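Local coordinates for protein acyl-CoA dehydrogenase (Thermus thermophilus, PDB 2Z1Q) that probably oxidises 2,3-saturated acyl-CoA thioesters to 2,3-dehydroacyl-CoA with bound FAD, as an acyl-CoA dehydrogenase, at residues R312-E317 with L497-L502; K6-G11 with P19-T24. All blocks are in the same frame, centred on the assembly; numbering follows the deposited sequence.

Contact 1. Residues R312-E317 with L497-L502; sequences RIYAAE and LRARRL
Tyr314 and Arg498 span the gap between two helix segments whose axes come no closer than 11.5 Å and lie at 100° to each other. Both side chains start with CG anti to the backbone N, and Arg498 then stays extended to NE. The tight part lies where they meet tip to tip. Tyr314 CE1 sits over one face of the guanidinium, 3.6 Å from Arg498 CZ, with the ring and guanidinium planes 39° apart. The phenol tip reaches the other helix, where Tyr314 OH is 3.2 Å from Arg498 CG. That hydroxyl is hydrogen-bonded to Ala495 O. At the guanidinium edge, Arg498 NH2 gives Glu317 OE2 a hydrogen bond of 2.7 Å that is part of a salt bridge, and meets it from above the carboxylate plane. NH1 adds a weak bond to the same oxygen, which is also hydrogen-bonded to Tyr573 OH. A water joins Glu317 OE1 to Arg498 NH1. Lys276 at OE1 and Glu26 at Arg498 NE would probably help keep the buried pair ionised. The looser side is at Leu502. Its CD1 only reaches Tyr314 CE1 at 4.2 Å, and neighbouring Arg501 is exposed. The buried salt bridge and the tyrosine join two crossing helices of the C-terminal helical part of the acyl-CoA dehydrogenase fold. Helix 505-528 packs on Tyr314 and Ala499, while helices 252-288 and 348-372 cover Ile313 and Ala316.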
# COMPACT_ATOMS: atom_id res chain seq x y z
N ARG B 312 13.11 1.57 -9.20
CA ARG B 312 12.23 2.73 -9.02
C ARG B 312 12.93 3.85 -8.26
O ARG B 312 12.75 5.02 -8.57
CB ARG B 312 10.94 2.30 -8.34
CG ARG B 312 10.25 1.15 -9.06
CD ARG B 312 8.78 1.08 -8.71
NE ARG B 312 8.20 -0.23 -9.04
CZ ARG B 312 6.91 -0.52 -8.92
NH1 ARG B 312 6.46 -1.73 -9.23
NH2 ARG B 312 6.05 0.42 -8.50
N ILE B 313 13.75 3.50 -7.28
CA ILE B 313 14.47 4.53 -6.54
C ILE B 313 15.41 5.29 -7.48
O ILE B 313 15.50 6.52 -7.42
CB ILE B 313 15.27 3.90 -5.39
CG1 ILE B 313 14.31 3.32 -4.35
CG2 ILE B 313 16.18 4.94 -4.77
CD1 ILE B 313 15.02 2.43 -3.34
N TYR B 314 16.11 4.57 -8.36
CA TYR B 314 17.03 5.22 -9.29
C TYR B 314 16.30 6.20 -10.20
O TYR B 314 16.74 7.34 -10.40
CB TYR B 314 17.75 4.17 -10.15
CG TYR B 314 18.59 4.76 -11.25
CD1 TYR B 314 19.79 5.40 -10.97
CD2 TYR B 314 18.15 4.72 -12.58
CE1 TYR B 314 20.55 5.99 -11.98
CE2 TYR B 314 18.90 5.31 -13.60
CZ TYR B 314 20.10 5.94 -13.28
OH TYR B 314 20.87 6.55 -14.24
N ALA B 315 15.16 5.78 -10.73
CA ALA B 315 14.37 6.64 -11.59
C ALA B 315 13.94 7.92 -10.85
O ALA B 315 14.18 9.02 -11.34
CB ALA B 315 13.15 5.89 -12.12
N ALA B 316 13.33 7.77 -9.67
CA ALA B 316 12.88 8.94 -8.91
C ALA B 316 14.05 9.85 -8.55
O ALA B 316 13.96 11.07 -8.67
CB ALA B 316 12.16 8.49 -7.63
N GLU B 317 15.13 9.25 -8.09
CA GLU B 317 16.32 10.00 -7.71
C GLU B 317 16.83 10.82 -8.90
O GLU B 317 17.21 11.97 -8.74
CB GLU B 317 17.44 9.07 -7.24
CG GLU B 317 18.64 9.84 -6.70
CD GLU B 317 19.90 8.99 -6.59
OE1 GLU B 317 20.76 9.33 -5.75
OE2 GLU B 317 20.04 7.99 -7.34
N LEU B 497 19.35 9.08 -19.49
CA LEU B 497 20.43 10.02 -19.76
C LEU B 497 21.51 9.93 -18.69
O LEU B 497 22.69 10.12 -18.98
CB LEU B 497 19.89 11.44 -19.84
CG LEU B 497 18.93 11.71 -21.00
CD1 LEU B 497 18.47 13.16 -20.97
CD2 LEU B 497 19.61 11.40 -22.32
N ARG B 498 21.12 9.65 -17.45
CA ARG B 498 22.09 9.55 -16.37
C ARG B 498 22.86 8.23 -16.49
O ARG B 498 24.06 8.19 -16.22
CB ARG B 498 21.40 9.65 -15.00
CG ARG B 498 22.31 9.37 -13.79
CD ARG B 498 21.53 9.40 -12.47
NE ARG B 498 22.34 8.99 -11.32
CZ ARG B 498 21.87 8.78 -10.09
NH1 ARG B 498 22.70 8.42 -9.12
NH2 ARG B 498 20.57 8.94 -9.83
N ALA B 499 22.17 7.17 -16.89
CA ALA B 499 22.81 5.86 -17.03
C ALA B 499 23.95 5.89 -18.05
O ALA B 499 24.93 5.16 -17.92
CB ALA B 499 21.78 4.81 -17.43
N ARG B 500 23.80 6.74 -19.07
CA ARG B 500 24.80 6.89 -20.13
C ARG B 500 26.10 7.49 -19.60
O ARG B 500 27.19 7.09 -20.00
CB ARG B 500 24.24 7.78 -21.26
CG ARG B 500 23.10 7.14 -22.04
CD ARG B 500 23.58 5.92 -22.82
NE ARG B 500 22.57 4.87 -22.93
CZ ARG B 500 21.43 4.98 -23.59
NH1 ARG B 500 20.58 3.96 -23.62
NH2 ARG B 500 21.12 6.10 -24.23
N ARG B 501 25.97 8.46 -18.70
CA ARG B 501 27.13 9.10 -18.10
C ARG B 501 27.68 8.23 -16.98
O ARG B 501 28.87 7.97 -16.90
CB ARG B 501 26.73 10.44 -17.52
CG ARG B 501 26.14 11.36 -18.53
CD ARG B 501 25.64 12.58 -17.83
NE ARG B 501 26.69 13.14 -17.00
CZ ARG B 501 26.49 14.10 -16.10
NH1 ARG B 501 27.51 14.55 -15.38
NH2 ARG B 501 25.28 14.59 -15.91
N LEU B 502 26.77 7.78 -16.12
CA LEU B 502 27.12 6.96 -14.97
C LEU B 502 27.68 5.59 -15.36
O LEU B 502 28.76 5.21 -14.91
CB LEU B 502 25.89 6.76 -14.10
CG LEU B 502 26.07 6.67 -12.59
CD1 LEU B 502 24.70 6.55 -11.94
CD2 LEU B 502 26.96 5.49 -12.21
O HOH W 1 23.25 8.17 -6.33

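Contact 2. Residues K6-G11 with P19-T24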
# COMPACT_ATOMS: atom_id res chain seq x y z
N LYS B 6 16.85 28.72 -23.90
CA LYS B 6 16.76 27.65 -24.89
C LYS B 6 15.37 27.04 -24.93
O LYS B 6 14.52 27.35 -24.09
CB LYS B 6 17.80 26.57 -24.61
CG LYS B 6 19.25 27.04 -24.75
CD LYS B 6 20.21 25.86 -24.70
CE LYS B 6 21.66 26.30 -24.86
NZ LYS B 6 22.14 27.10 -23.70
N LEU B 7 15.13 26.16 -25.89
CA LEU B 7 13.83 25.53 -26.03
C LEU B 7 13.61 24.43 -25.00
O LEU B 7 12.55 24.36 -24.37
CB LEU B 7 13.67 24.96 -27.44
CG LEU B 7 12.29 24.46 -27.86
CD1 LEU B 7 11.95 23.15 -27.16
CD2 LEU B 7 11.26 25.54 -27.55
N TRP B 8 14.61 23.57 -24.82
CA TRP B 8 14.49 22.47 -23.87
C TRP B 8 14.66 22.90 -22.42
O TRP B 8 14.03 22.33 -21.53
CB TRP B 8 15.51 21.37 -24.20
CG TRP B 8 16.93 21.81 -24.04
CD1 TRP B 8 17.68 22.51 -24.93
CD2 TRP B 8 17.77 21.61 -22.89
NE1 TRP B 8 18.93 22.76 -24.41
CE2 TRP B 8 19.01 22.22 -23.16
CE3 TRP B 8 17.58 20.97 -21.65
CZ2 TRP B 8 20.06 22.22 -22.24
CZ3 TRP B 8 18.63 20.97 -20.74
CH2 TRP B 8 19.86 21.59 -21.04
N GLN B 9 15.50 23.90 -22.19
CA GLN B 9 15.74 24.39 -20.83
C GLN B 9 14.47 24.88 -20.15
O GLN B 9 14.26 24.61 -18.97
CB GLN B 9 16.78 25.52 -20.83
CG GLN B 9 18.21 25.03 -20.90
CD GLN B 9 19.23 26.15 -20.70
OE1 GLN B 9 20.41 25.88 -20.47
NE2 GLN B 9 18.78 27.39 -20.80
N LYS B 10 13.64 25.59 -20.90
CA LYS B 10 12.39 26.13 -20.37
C LYS B 10 11.56 25.04 -19.70
O LYS B 10 11.75 23.85 -19.95
CB LYS B 10 11.57 26.78 -21.49
CG LYS B 10 12.27 27.94 -22.20
CD LYS B 10 11.33 28.68 -23.16
CE LYS B 10 12.02 29.89 -23.78
NZ LYS B 10 11.07 30.75 -24.56
N GLY B 11 10.63 25.44 -18.84
CA GLY B 11 9.78 24.48 -18.16
C GLY B 11 8.94 23.69 -19.14
O GLY B 11 8.12 24.26 -19.86
N PRO B 19 17.05 17.13 -23.78
CA PRO B 19 17.94 17.97 -22.98
C PRO B 19 19.42 17.77 -23.33
O PRO B 19 19.86 16.64 -23.55
CB PRO B 19 17.61 17.55 -21.55
CG PRO B 19 17.24 16.11 -21.71
CD PRO B 19 16.37 16.14 -22.93
N GLU B 20 20.18 18.86 -23.38
CA GLU B 20 21.60 18.79 -23.71
C GLU B 20 22.41 18.26 -22.53
O GLU B 20 23.52 17.76 -22.70
CB GLU B 20 22.12 20.16 -24.12
CG GLU B 20 21.77 20.55 -25.56
CD GLU B 20 22.31 21.92 -25.93
OE1 GLU B 20 23.40 22.29 -25.43
OE2 GLU B 20 21.67 22.62 -26.74
N ARG B 21 21.85 18.39 -21.34
CA ARG B 21 22.52 17.92 -20.15
C ARG B 21 21.53 17.79 -19.00
O ARG B 21 20.46 18.41 -19.02
CB ARG B 21 23.66 18.88 -19.76
CG ARG B 21 23.22 20.32 -19.57
CD ARG B 21 24.35 21.20 -19.05
NE ARG B 21 23.96 22.61 -18.93
CZ ARG B 21 23.68 23.40 -19.96
NH1 ARG B 21 23.33 24.66 -19.75
NH2 ARG B 21 23.76 22.94 -21.20
N VAL B 22 21.89 16.98 -18.01
CA VAL B 22 21.06 16.78 -16.84
C VAL B 22 21.94 16.77 -15.59
O VAL B 22 23.02 16.19 -15.59
CB VAL B 22 20.27 15.45 -16.90
CG1 VAL B 22 19.27 15.49 -18.04
CG2 VAL B 22 21.21 14.28 -17.07
N TYR B 23 21.47 17.41 -14.53
CA TYR B 23 22.20 17.45 -13.27
C TYR B 23 21.94 16.12 -12.57
O TYR B 23 20.80 15.76 -12.33
CB TYR B 23 21.71 18.64 -12.41
CG TYR B 23 22.52 18.88 -11.15
CD1 TYR B 23 22.10 18.39 -9.92
CD2 TYR B 23 23.74 19.57 -11.21
CE1 TYR B 23 22.88 18.57 -8.76
CE2 TYR B 23 24.52 19.76 -10.06
CZ TYR B 23 24.08 19.26 -8.84
OH TYR B 23 24.87 19.41 -7.72
N THR B 24 23.01 15.38 -12.29
CA THR B 24 22.88 14.08 -11.63
C THR B 24 23.50 14.11 -10.24
O THR B 24 24.22 15.05 -9.89
CB THR B 24 23.61 12.96 -12.41
OG1 THR B 24 25.02 13.22 -12.39
CG2 THR B 24 23.11 12.90 -13.85
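The indole of Trp8 lies across the backbone of Pro19 and Glu20. Its CG is placed between the backbone N and the carbonyl carbon (chi1 64°), the crowded position, so the ring extends from CB toward residues 19-21. CG comes first, 4.1 Å from Pro19 CA. Next, CE3 packs 3.4 Å from Pro19 CB. Along the other side of the ring, NE1 lies 3.6 Å from Glu20 OE2, and CZ2 is 3.5 Å from Glu20 CB. At the far end CZ3 is 3.6 Å from Arg21 O, while CH2 lies over one face of the Arg21 guanidinium. Pro19 CA and Glu20 N cover one ring face, and Gln9 CG covers the opposite one.

Both segments belong to the irregular N-terminal arm that leads to helix 30-54. Here the arm doubles back on itself with no regular strand pairing, and Trp8 packs between the two limbs. An alanine at Trp8 would remove the whole indole and would probably loosen the packing between the two limbs of the arm. Gln9 OE1 lies 3.2 Å from Arg21 NH1, with amide and guanidinium planes 77° apart. Lys6 is exposed, its CD 4.1 Å from Glu20 OE2. Tyr347 and Glu346 hydrogen-bond Gln9 O and Gly11 N, and Pro19 also packs on Arg322 of helix 300-331.

Overall arrangement
The two contacts lie on the same side of the chain's centre, with their own centres 16 Å apart, and they touch directly. Residues 19-24 of contact 2 run along helix 476-502 of contact 1. Leu497 CD1 is 3.3 Å from Pro19 CG. Arg498 CG is 3.6 Å from Thr24 CG2. Arg501 NH2 is 2.8 Å from Val22 O. The N-terminal arm therefore lies against the C-terminal helices that meet in contact 1. Both contacts are away from the FAD site. The same helices reach that site elsewhere: 300-331 carries the FAD-pocket residue Ile302, and 476-502 begins at the FAD-binding Gln476.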